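Local structure of dextranase (Pseudarthrobacter oxydans, 6NZS) at residues A[265-270]-A[315-320]; A[116-121]-A[432-437]; A[89-94]-A[192-197]. The protein hydrolyses internal alpha-1,6-glucosidic linkages of dextran as an endo-acting glycoside hydrolase of family 49. All coordinates share one frame; numbering follows the deposited sequence.

Contact 1 (A[265-270]-A[315-320]); sequences AFRFLH and MLQFAS
Phe268 and Phe318 lie side by side and point the same way off two neighbouring parallel strands. Their rings are nearly parallel, with planes 11° apart, but they are slid past each other so that they barely overlap, and the centroid of the Phe268 ring sits 4.7 Å from that of Phe318. Overlap is confined to one margin: Phe318 CE2 comes over a face of the Phe268 ring and closes to 3.2 Å from Phe268 CD1, a tight fit. Both side chains have CG anti to the carbonyl carbon (chi1 -73° in Phe268, -67° in Phe318), so both CG atoms leave their strands in the same direction. Tyr276 meets the Phe268 ring steeply, while Leu327 lies against Phe318. Two residues back along the strands, on the same face, Phe266 CB touches Leu316 CD2 at 4.1 Å.

The other face of the sheet carries Arg267 and Gln317, two extended chains running alongside each other. Gln317 NE2 lies over one face of the guanidinium, toward its rim, with Leu269 CD1 on the opposite face. Gln317 NE2 is 3.5 Å from Arg267 NE, yet both are donors, so this is packing and no hydrogen bond.

The backbone fixes the spacing: Phe266 N binds Met315 O, Gln317 N binds Phe266 O, and Phe268 N closes the series on Gln317 O at 2.8 Å. Past that point the chains part, and a water takes over, accepting from Ala319 N at 2.8 Å and donating to His270 O at 2.9 Å. Strands 245-247 and 342-346 continue the sheet to either side. Parallel strands in register on successive coils, with an aromatic stack inside, are characteristic of the right-handed parallel beta-helix to which this family belongs.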
loop_
_atom_site.group_PDB
_atom_site.type_symbol
_atom_site.label_atom_id
_atom_site.label_comp_id
_atom_site.label_asym_id
_atom_site.label_seq_id
_atom_site.Cartn_x
_atom_site.Cartn_y
_atom_site.Cartn_z
ATOM N N ALA A 265 11.218 8.071 11.546
ATOM C CA ALA A 265 9.908 7.551 11.922
ATOM C C ALA A 265 9.433 8.337 13.134
ATOM O O ALA A 265 10.231 8.962 13.833
ATOM C CB ALA A 265 9.958 6.054 12.235
ATOM N N PHE A 266 8.121 8.315 13.370
ATOM C CA PHE A 266 7.529 9.139 14.417
ATOM C C PHE A 266 6.611 8.300 15.284
ATOM O O PHE A 266 5.784 7.537 14.775
ATOM C CB PHE A 266 6.721 10.304 13.836
ATOM C CG PHE A 266 7.563 11.362 13.193
ATOM C CD1 PHE A 266 8.209 12.313 13.961
ATOM C CD2 PHE A 266 7.711 11.405 11.815
ATOM C CE1 PHE A 266 8.991 13.286 13.373
ATOM C CE2 PHE A 266 8.492 12.383 11.220
ATOM C CZ PHE A 266 9.136 13.321 12.002
ATOM N N ARG A 267 6.738 8.470 16.595
ATOM C CA ARG A 267 5.812 7.881 17.545
ATOM C C ARG A 267 5.257 8.995 18.416
ATOM O O ARG A 267 6.023 9.727 19.057
ATOM C CB ARG A 267 6.494 6.840 18.426
ATOM C CG ARG A 267 5.580 6.382 19.550
ATOM C CD ARG A 267 6.112 5.156 20.260
ATOM N NE ARG A 267 5.202 4.746 21.322
ATOM C CZ ARG A 267 5.449 3.763 22.175
ATOM N NH1 ARG A 267 6.583 3.082 22.087
ATOM N NH2 ARG A 267 4.562 3.462 23.117
ATOM N N PHE A 268 3.935 9.135 18.419
ATOM C CA PHE A 268 3.267 10.017 19.370
ATOM C C PHE A 268 3.004 9.152 20.595
ATOM O O PHE A 268 2.011 8.426 20.673
ATOM C CB PHE A 268 1.981 10.579 18.777
ATOM C CG PHE A 268 2.199 11.626 17.710
ATOM C CD1 PHE A 268 2.536 11.261 16.416
ATOM C CD2 PHE A 268 2.028 12.972 17.995
ATOM C CE1 PHE A 268 2.704 12.227 15.422
ATOM C CE2 PHE A 268 2.190 13.938 17.013
ATOM C CZ PHE A 268 2.536 13.567 15.725
ATOM N N LEU A 269 3.930 9.221 21.554
ATOM C CA LEU A 269 3.892 8.351 22.723
ATOM C C LEU A 269 2.709 8.666 23.623
ATOM O O LEU A 269 2.135 7.757 24.234
ATOM C CB LEU A 269 5.195 8.503 23.498
ATOM C CG LEU A 269 5.312 7.821 24.860
ATOM C CD1 LEU A 269 5.654 6.368 24.686
ATOM C CD2 LEU A 269 6.365 8.527 25.705
ATOM N N HIS A 270 2.323 9.930 23.708
ATOM C CA HIS A 270 1.303 10.386 24.634
ATOM C C HIS A 270 -0.056 10.475 23.952
ATOM O O HIS A 270 -0.160 10.600 22.728
ATOM C CB HIS A 270 1.719 11.734 25.224
ATOM C CG HIS A 270 3.084 11.705 25.835
ATOM N ND1 HIS A 270 3.312 11.241 27.115
ATOM C CD2 HIS A 270 4.296 12.056 25.342
ATOM C CE1 HIS A 270 4.604 11.310 27.381
ATOM N NE2 HIS A 270 5.225 11.801 26.324
ATOM N N MET A 315 6.572 3.088 11.255
ATOM C CA MET A 315 6.797 4.392 10.639
ATOM C C MET A 315 5.985 5.481 11.336
ATOM O O MET A 315 6.481 6.597 11.541
ATOM C CB MET A 315 6.507 4.343 9.138
ATOM C CG MET A 315 7.474 3.443 8.348
ATOM S SD MET A 315 9.210 3.925 8.472
ATOM C CE MET A 315 9.172 5.517 7.644
ATOM N N LEU A 316 4.749 5.160 11.722
ATOM C CA LEU A 316 3.868 6.072 12.438
ATOM C C LEU A 316 3.123 5.286 13.505
ATOM O O LEU A 316 2.519 4.249 13.211
ATOM C CB LEU A 316 2.856 6.712 11.483
ATOM C CG LEU A 316 3.427 7.638 10.410
ATOM C CD1 LEU A 316 2.335 7.980 9.409
ATOM C CD2 LEU A 316 4.030 8.892 11.022
ATOM N N GLN A 317 3.149 5.789 14.741
ATOM C CA GLN A 317 2.460 5.121 15.836
ATOM C C GLN A 317 1.812 6.163 16.734
ATOM O O GLN A 317 2.396 7.222 16.984
ATOM C CB GLN A 317 3.413 4.246 16.661
ATOM C CG GLN A 317 2.774 3.689 17.932
ATOM C CD GLN A 317 3.571 2.560 18.540
ATOM O OE1 GLN A 317 4.414 1.956 17.877
ATOM N NE2 GLN A 317 3.308 2.265 19.813
ATOM N N PHE A 318 0.605 5.855 17.205
ATOM C CA PHE A 318 -0.161 6.747 18.057
ATOM C C PHE A 318 -0.706 5.985 19.251
ATOM O O PHE A 318 -0.818 4.757 19.236
ATOM C CB PHE A 318 -1.331 7.355 17.291
ATOM C CG PHE A 318 -0.906 8.277 16.200
ATOM C CD1 PHE A 318 -0.572 7.787 14.943
ATOM C CD2 PHE A 318 -0.815 9.631 16.435
ATOM C CE1 PHE A 318 -0.166 8.651 13.940
ATOM C CE2 PHE A 318 -0.417 10.492 15.444
ATOM C CZ PHE A 318 -0.088 10.009 14.195
ATOM N N ALA A 319 -1.050 6.746 20.287
ATOM C CA ALA A 319 -1.696 6.226 21.485
ATOM C C ALA A 319 -3.071 6.861 21.597
ATOM O O ALA A 319 -3.207 8.081 21.462
ATOM C CB ALA A 319 -0.866 6.554 22.728
ATOM N N SER A 320 -4.089 6.035 21.836
ATOM C CA SER A 320 -5.471 6.493 21.922
ATOM C C SER A 320 -5.944 6.403 23.368
ATOM O O SER A 320 -5.942 5.315 23.957
ATOM C CB SER A 320 -6.386 5.657 21.023
ATOM O OG SER A 320 -7.742 6.073 21.160
HETATM O O HOH W 1 -0.989 9.564 20.185
#

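Contact 2 (A[116-121]-A[432-437])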
loop_
_atom_site.group_PDB
_atom_site.type_symbol
_atom_site.label_atom_id
_atom_site.label_comp_id
_atom_site.label_asym_id
_atom_site.label_seq_id
_atom_site.Cartn_x
_atom_site.Cartn_y
_atom_site.Cartn_z
ATOM N N ILE A 116 -0.500 3.075 -18.995
ATOM C CA ILE A 116 -0.850 3.670 -17.709
ATOM C C ILE A 116 -1.679 2.661 -16.932
ATOM O O ILE A 116 -2.620 2.071 -17.476
ATOM C CB ILE A 116 -1.644 4.973 -17.906
ATOM C CG1 ILE A 116 -0.785 6.018 -18.620
ATOM C CG2 ILE A 116 -2.162 5.511 -16.564
ATOM C CD1 ILE A 116 -1.568 7.173 -19.196
ATOM N N ARG A 117 -1.328 2.447 -15.667
ATOM C CA ARG A 117 -2.160 1.642 -14.782
ATOM C C ARG A 117 -2.417 2.467 -13.529
ATOM O O ARG A 117 -1.462 3.013 -12.950
ATOM C CB ARG A 117 -1.504 0.309 -14.409
ATOM C CG ARG A 117 -1.394 -0.671 -15.580
ATOM C CD ARG A 117 -1.276 -2.127 -15.056
ATOM N NE ARG A 117 -1.274 -3.124 -16.135
ATOM C CZ ARG A 117 -1.202 -4.451 -15.976
ATOM N NH1 ARG A 117 -1.122 -5.023 -14.769
ATOM N NH2 ARG A 117 -1.212 -5.224 -17.054
ATOM N N PRO A 118 -3.673 2.590 -13.064
ATOM C CA PRO A 118 -4.919 1.974 -13.548
ATOM C C PRO A 118 -5.227 2.226 -15.036
ATOM O O PRO A 118 -5.180 3.358 -15.508
ATOM C CB PRO A 118 -5.990 2.614 -12.657
ATOM C CG PRO A 118 -5.286 2.889 -11.366
ATOM C CD PRO A 118 -3.888 3.331 -11.809
ATOM N N SER A 119 -5.516 1.140 -15.757
ATOM C CA SER A 119 -5.881 1.225 -17.167
ATOM C C SER A 119 -7.171 2.001 -17.379
ATOM O O SER A 119 -7.397 2.514 -18.485
ATOM C CB SER A 119 -6.032 -0.184 -17.741
ATOM O OG SER A 119 -4.795 -0.865 -17.676
ATOM N N SER A 120 -8.013 2.105 -16.349
ATOM C CA SER A 120 -9.228 2.901 -16.447
ATOM C C SER A 120 -8.935 4.386 -16.621
ATOM O O SER A 120 -9.842 5.129 -17.012
ATOM C CB SER A 120 -10.103 2.667 -15.212
ATOM O OG SER A 120 -9.443 3.092 -14.026
ATOM N N TYR A 121 -7.708 4.836 -16.331
ATOM C CA TYR A 121 -7.309 6.227 -16.576
ATOM C C TYR A 121 -6.864 6.302 -18.024
ATOM O O TYR A 121 -5.686 6.137 -18.355
ATOM C CB TYR A 121 -6.156 6.672 -15.682
ATOM C CG TYR A 121 -6.339 6.530 -14.198
ATOM C CD1 TYR A 121 -7.584 6.282 -13.631
ATOM C CD2 TYR A 121 -5.251 6.663 -13.353
ATOM C CE1 TYR A 121 -7.716 6.142 -12.262
ATOM C CE2 TYR A 121 -5.376 6.533 -11.998
ATOM C CZ TYR A 121 -6.603 6.277 -11.456
ATOM O OH TYR A 121 -6.711 6.133 -10.103
ATOM N N THR A 432 -8.098 -0.490 -7.153
ATOM C CA THR A 432 -7.439 -1.061 -8.321
ATOM C C THR A 432 -6.120 -1.667 -7.878
ATOM O O THR A 432 -5.213 -0.944 -7.446
ATOM C CB THR A 432 -7.214 -0.025 -9.416
ATOM O OG1 THR A 432 -8.456 0.620 -9.728
ATOM C CG2 THR A 432 -6.706 -0.687 -10.676
ATOM N N VAL A 433 -6.011 -2.988 -8.004
ATOM C CA VAL A 433 -4.769 -3.699 -7.737
ATOM C C VAL A 433 -4.051 -3.783 -9.078
ATOM O O VAL A 433 -4.346 -4.647 -9.905
ATOM C CB VAL A 433 -5.038 -5.082 -7.142
ATOM C CG1 VAL A 433 -3.740 -5.763 -6.704
ATOM C CG2 VAL A 433 -6.010 -4.966 -5.942
ATOM N N ILE A 434 -3.138 -2.836 -9.316
ATOM C CA ILE A 434 -2.548 -2.702 -10.643
ATOM C C ILE A 434 -1.531 -3.799 -10.920
ATOM O O ILE A 434 -1.302 -4.147 -12.083
ATOM C CB ILE A 434 -1.964 -1.293 -10.892
ATOM C CG1 ILE A 434 -0.938 -0.894 -9.828
ATOM C CG2 ILE A 434 -3.084 -0.246 -11.021
ATOM C CD1 ILE A 434 -0.098 0.333 -10.256
ATOM N N HIS A 435 -0.892 -4.326 -9.874
ATOM C CA HIS A 435 0.053 -5.424 -10.001
ATOM C C HIS A 435 -0.003 -6.243 -8.730
ATOM O O HIS A 435 -0.411 -5.756 -7.674
ATOM C CB HIS A 435 1.481 -4.906 -10.191
ATOM C CG HIS A 435 1.682 -4.213 -11.498
ATOM N ND1 HIS A 435 1.589 -4.879 -12.700
ATOM C CD2 HIS A 435 1.936 -2.917 -11.799
ATOM C CE1 HIS A 435 1.786 -4.026 -13.690
ATOM N NE2 HIS A 435 2.001 -2.829 -13.168
ATOM N N ASN A 436 0.443 -7.491 -8.840
ATOM C CA ASN A 436 0.608 -8.335 -7.666
ATOM C C ASN A 436 1.551 -9.465 -8.034
ATOM O O ASN A 436 1.612 -9.875 -9.193
ATOM C CB ASN A 436 -0.732 -8.906 -7.179
ATOM C CG ASN A 436 -1.221 -10.048 -8.044
ATOM O OD1 ASN A 436 -1.020 -11.223 -7.712
ATOM N ND2 ASN A 436 -1.842 -9.719 -9.173
ATOM N N ARG A 437 2.265 -9.982 -7.031
ATOM C CA ARG A 437 3.159 -11.115 -7.229
ATOM C C ARG A 437 2.790 -12.255 -6.289
ATOM O O ARG A 437 3.656 -12.972 -5.784
ATOM C CB ARG A 437 4.628 -10.716 -7.076
ATOM C CG ARG A 437 5.170 -9.880 -8.245
ATOM C CD ARG A 437 6.704 -9.826 -8.255
ATOM N NE ARG A 437 7.251 -9.302 -7.007
ATOM C CZ ARG A 437 7.384 -8.014 -6.715
ATOM N NH1 ARG A 437 7.017 -7.078 -7.586
ATOM N NH2 ARG A 437 7.888 -7.657 -5.537
HETATM O O HOH W 2 -9.542 0.949 -12.248
#
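Arg117 and Pro118 reach from the Ig-like domain across to Thr432, Ile434 and His435 on a strand of the beta-solenoid, so this contact is a piece of the interface between the two folds. The arginine does the polar work. Its chain runs extended from CG to NE beside Ile434 and delivers NH1 to Ile434 O at 2.8 Å. The N-H...O angle is 154°, the oxygen lies in the guanidinium plane, and the donor arrives nearly along the C=O axis.

His435 crosses the arginine at about a right angle, although the planes of its ring and the guanidinium are nearly parallel, 14° apart. Arg117 NH1 approaches His435 CE1 to 3.3 Å, coming at the ring obliquely. The imidazole is gripped at both nitrogens by the Ig-like domain: NE2 bonds to Glu149 and ND1 to His179, which fixes its rotation and the side it offers to Arg117.

Ile434 adopts the less common first torsion, chi1 56°, with CG1 wedged between the backbone N and the carbonyl carbon. CG2 is thereby anti to the carbonyl carbon, and it packs onto the proline, 3.7 Å from Pro118 CD. The peptide bond between Arg117 and Pro118 is cis, and from Pro118 the chain turns straight into a type I beta turn ending at Tyr121, whose N bonds back to Pro118 O. Pro118 CB sits 3.8 Å above the Tyr121 ring, over its centre. Thr432 completes the apolar patch with CG2, which lies 3.9 Å from Pro118 CG. Its OG1 meets a water at 2.8 Å, and the same water lies 2.8 Å from Ser120 OG, so that water joins the two hydroxyls, one on the turn and one on the solenoid strand.

Contact 3 (A[89-94]-A[192-197]); sequences SFEYAK and PKLRGE
Tyr92 and Lys193 are joined by the single direct hydrogen bond of this contact, from Lys193 N to Tyr92 O at 2.9 Å. It is fairly straight at the hydrogen (164°), though the donor stands well above the carbonyl plane. The same oxygen takes a CA-H...O contact from Pro192 CA at 3.4 Å. This is the tight part: the last parallel pairing between strands 84-92 and 176-192, just ahead of the short helix 196-202. Next to it Ala93 CB fills the angle between two side chains, 4.0 Å from Lys193 CB and over one face of the Arg195 guanidinium, where it comes to 3.7 Å from NH2. Gly8 O takes a hydrogen bond from that nitrogen.

Glu91 is buried, but the fit between its carboxylate and the partly exposed Lys193 is looser, and waters fill the gap to the ammonium. Lys193 bends at chi2 (101°, off the staggered positions), which lays CD against Glu91 CB, but the charged ends stop short of a salt bridge, with Glu91 OE1 4.4 Å from Lys193 NZ. One water lies unusually close to Glu91 OE2, so that link is doubtful, and accepts from Lys193 NZ and, at 3.0 Å, from Leu194 N; the other donates to Glu91 OE1 and accepts from Lys193 NZ at 2.7 Å. Glu91 OE1 is also bonded to His11 ND1.

The nearby ammonium would probably favour an ionised Glu91, and the arrangement is consistent with water-separated opposite charges beside a direct backbone bond.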
loop_
_atom_site.group_PDB
_atom_site.type_symbol
_atom_site.label_atom_id
_atom_site.label_comp_id
_atom_site.label_asym_id
_atom_site.label_seq_id
_atom_site.Cartn_x
_atom_site.Cartn_y
_atom_site.Cartn_z
ATOM N N SER A 89 6.440 13.131 -7.257
ATOM C CA SER A 89 5.297 13.904 -6.789
ATOM C C SER A 89 5.388 15.343 -7.283
ATOM O O SER A 89 6.474 15.912 -7.429
ATOM C CB SER A 89 5.244 13.936 -5.258
ATOM O OG SER A 89 4.859 12.666 -4.754
ATOM N N PHE A 90 4.226 15.924 -7.543
ATOM C CA PHE A 90 4.136 17.357 -7.772
ATOM C C PHE A 90 2.745 17.791 -7.357
ATOM O O PHE A 90 1.843 16.964 -7.208
ATOM C CB PHE A 90 4.459 17.747 -9.228
ATOM C CG PHE A 90 3.563 17.098 -10.262
ATOM C CD1 PHE A 90 2.340 17.670 -10.602
ATOM C CD2 PHE A 90 3.959 15.937 -10.910
ATOM C CE1 PHE A 90 1.519 17.078 -11.559
ATOM C CE2 PHE A 90 3.150 15.347 -11.868
ATOM C CZ PHE A 90 1.931 15.911 -12.196
ATOM N N GLU A 91 2.580 19.094 -7.140
ATOM C CA GLU A 91 1.268 19.673 -6.887
ATOM C C GLU A 91 0.754 20.338 -8.151
ATOM O O GLU A 91 1.515 20.997 -8.871
ATOM C CB GLU A 91 1.316 20.730 -5.785
ATOM C CG GLU A 91 1.781 20.217 -4.446
ATOM C CD GLU A 91 1.644 21.281 -3.372
ATOM O OE1 GLU A 91 2.666 21.897 -3.017
ATOM O OE2 GLU A 91 0.509 21.511 -2.908
ATOM N N TYR A 92 -0.543 20.187 -8.409
ATOM C CA TYR A 92 -1.133 20.827 -9.575
ATOM C C TYR A 92 -2.560 21.257 -9.256
ATOM O O TYR A 92 -3.218 20.698 -8.372
ATOM C CB TYR A 92 -1.026 19.965 -10.848
ATOM C CG TYR A 92 -2.029 18.834 -10.962
ATOM C CD1 TYR A 92 -2.304 17.997 -9.885
ATOM C CD2 TYR A 92 -2.672 18.575 -12.165
ATOM C CE1 TYR A 92 -3.223 16.954 -9.994
ATOM C CE2 TYR A 92 -3.588 17.525 -12.286
ATOM C CZ TYR A 92 -3.858 16.722 -11.194
ATOM O OH TYR A 92 -4.774 15.710 -11.300
ATOM N N ALA A 93 -3.021 22.296 -9.962
ATOM C CA ALA A 93 -4.389 22.771 -9.802
ATOM C C ALA A 93 -5.145 22.843 -11.119
ATOM O O ALA A 93 -6.322 23.220 -11.119
ATOM C CB ALA A 93 -4.408 24.135 -9.086
ATOM N N LYS A 94 -4.514 22.480 -12.229
ATOM C CA LYS A 94 -5.084 22.621 -13.560
ATOM C C LYS A 94 -4.454 21.530 -14.409
ATOM O O LYS A 94 -3.340 21.086 -14.116
ATOM C CB LYS A 94 -4.734 24.016 -14.102
ATOM C CG LYS A 94 -5.293 24.397 -15.460
ATOM C CD LYS A 94 -5.116 25.918 -15.674
ATOM C CE LYS A 94 -5.400 26.339 -17.106
ATOM N NZ LYS A 94 -6.811 26.148 -17.511
ATOM N N PRO A 192 -3.290 17.391 -5.562
ATOM C CA PRO A 192 -3.948 18.696 -5.694
ATOM C C PRO A 192 -3.243 19.779 -4.884
ATOM O O PRO A 192 -2.907 19.587 -3.711
ATOM C CB PRO A 192 -5.361 18.429 -5.169
ATOM C CG PRO A 192 -5.225 17.253 -4.270
ATOM C CD PRO A 192 -4.137 16.404 -4.870
ATOM N N LYS A 193 -3.036 20.930 -5.521
ATOM C CA LYS A 193 -2.562 22.096 -4.794
ATOM C C LYS A 193 -3.579 22.479 -3.732
ATOM O O LYS A 193 -4.790 22.428 -3.956
ATOM C CB LYS A 193 -2.389 23.257 -5.766
ATOM C CG LYS A 193 -1.646 24.424 -5.173
ATOM C CD LYS A 193 -0.211 24.421 -5.643
ATOM C CE LYS A 193 0.441 25.753 -5.346
ATOM N NZ LYS A 193 0.922 25.818 -3.941
ATOM N N LEU A 194 -3.088 22.854 -2.558
ATOM C CA LEU A 194 -3.947 23.135 -1.419
ATOM C C LEU A 194 -4.246 24.627 -1.346
ATOM O O LEU A 194 -3.326 25.447 -1.376
ATOM C CB LEU A 194 -3.285 22.657 -0.126
ATOM C CG LEU A 194 -2.922 21.166 -0.108
ATOM C CD1 LEU A 194 -2.250 20.833 1.214
ATOM C CD2 LEU A 194 -4.144 20.296 -0.321
ATOM N N ARG A 195 -5.529 24.963 -1.246
ATOM C CA ARG A 195 -5.984 26.344 -1.152
ATOM C C ARG A 195 -7.063 26.442 -0.084
ATOM O O ARG A 195 -7.633 25.438 0.353
ATOM C CB ARG A 195 -6.577 26.845 -2.479
ATOM C CG ARG A 195 -5.612 26.825 -3.647
ATOM C CD ARG A 195 -6.288 27.274 -4.949
ATOM N NE ARG A 195 -5.336 27.422 -6.050
ATOM C CZ ARG A 195 -5.690 27.607 -7.319
ATOM N NH1 ARG A 195 -6.980 27.659 -7.644
ATOM N NH2 ARG A 195 -4.762 27.731 -8.255
ATOM N N GLY A 196 -7.335 27.679 0.331
ATOM C CA GLY A 196 -8.503 27.952 1.153
ATOM C C GLY A 196 -8.528 27.161 2.443
ATOM O O GLY A 196 -7.514 27.012 3.138
ATOM N N GLU A 197 -9.710 26.636 2.762
ATOM C CA GLU A 197 -9.903 25.959 4.034
ATOM C C GLU A 197 -9.098 24.670 4.118
ATOM O O GLU A 197 -8.652 24.294 5.207
ATOM C CB GLU A 197 -11.387 25.674 4.259
ATOM C CG GLU A 197 -12.217 26.929 4.447
ATOM C CD GLU A 197 -13.591 26.637 5.006
ATOM O OE1 GLU A 197 -14.230 25.669 4.541
ATOM O OE2 GLU A 197 -14.031 27.379 5.909
HETATM O O HOH W 3 -0.288 23.654 -2.006
HETATM O O HOH W 4 2.647 24.591 -2.335
#

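Contact 1 belongs wholly to the beta-helix, whereas contact 3 lies at the edge of the Ig-like strands and contact 2 spans the two folds. Contacts 2 and 3 reach the same group of Ig-like strands, their nearest atoms about 9 Å apart; contacts 1 and 2 lie on opposite sides of the chain's centre, about 18 Å apart at their nearest atoms. The first two are buried and the third only partly. Their chemistry follows: repeated backbone bonds and matched aromatics within a coil stack in contact 1, one arginine-to-carbonyl bond with apolar packing across the domain boundary in contact 2, and a lone backbone bond flanked by water-separated charges in contact 3.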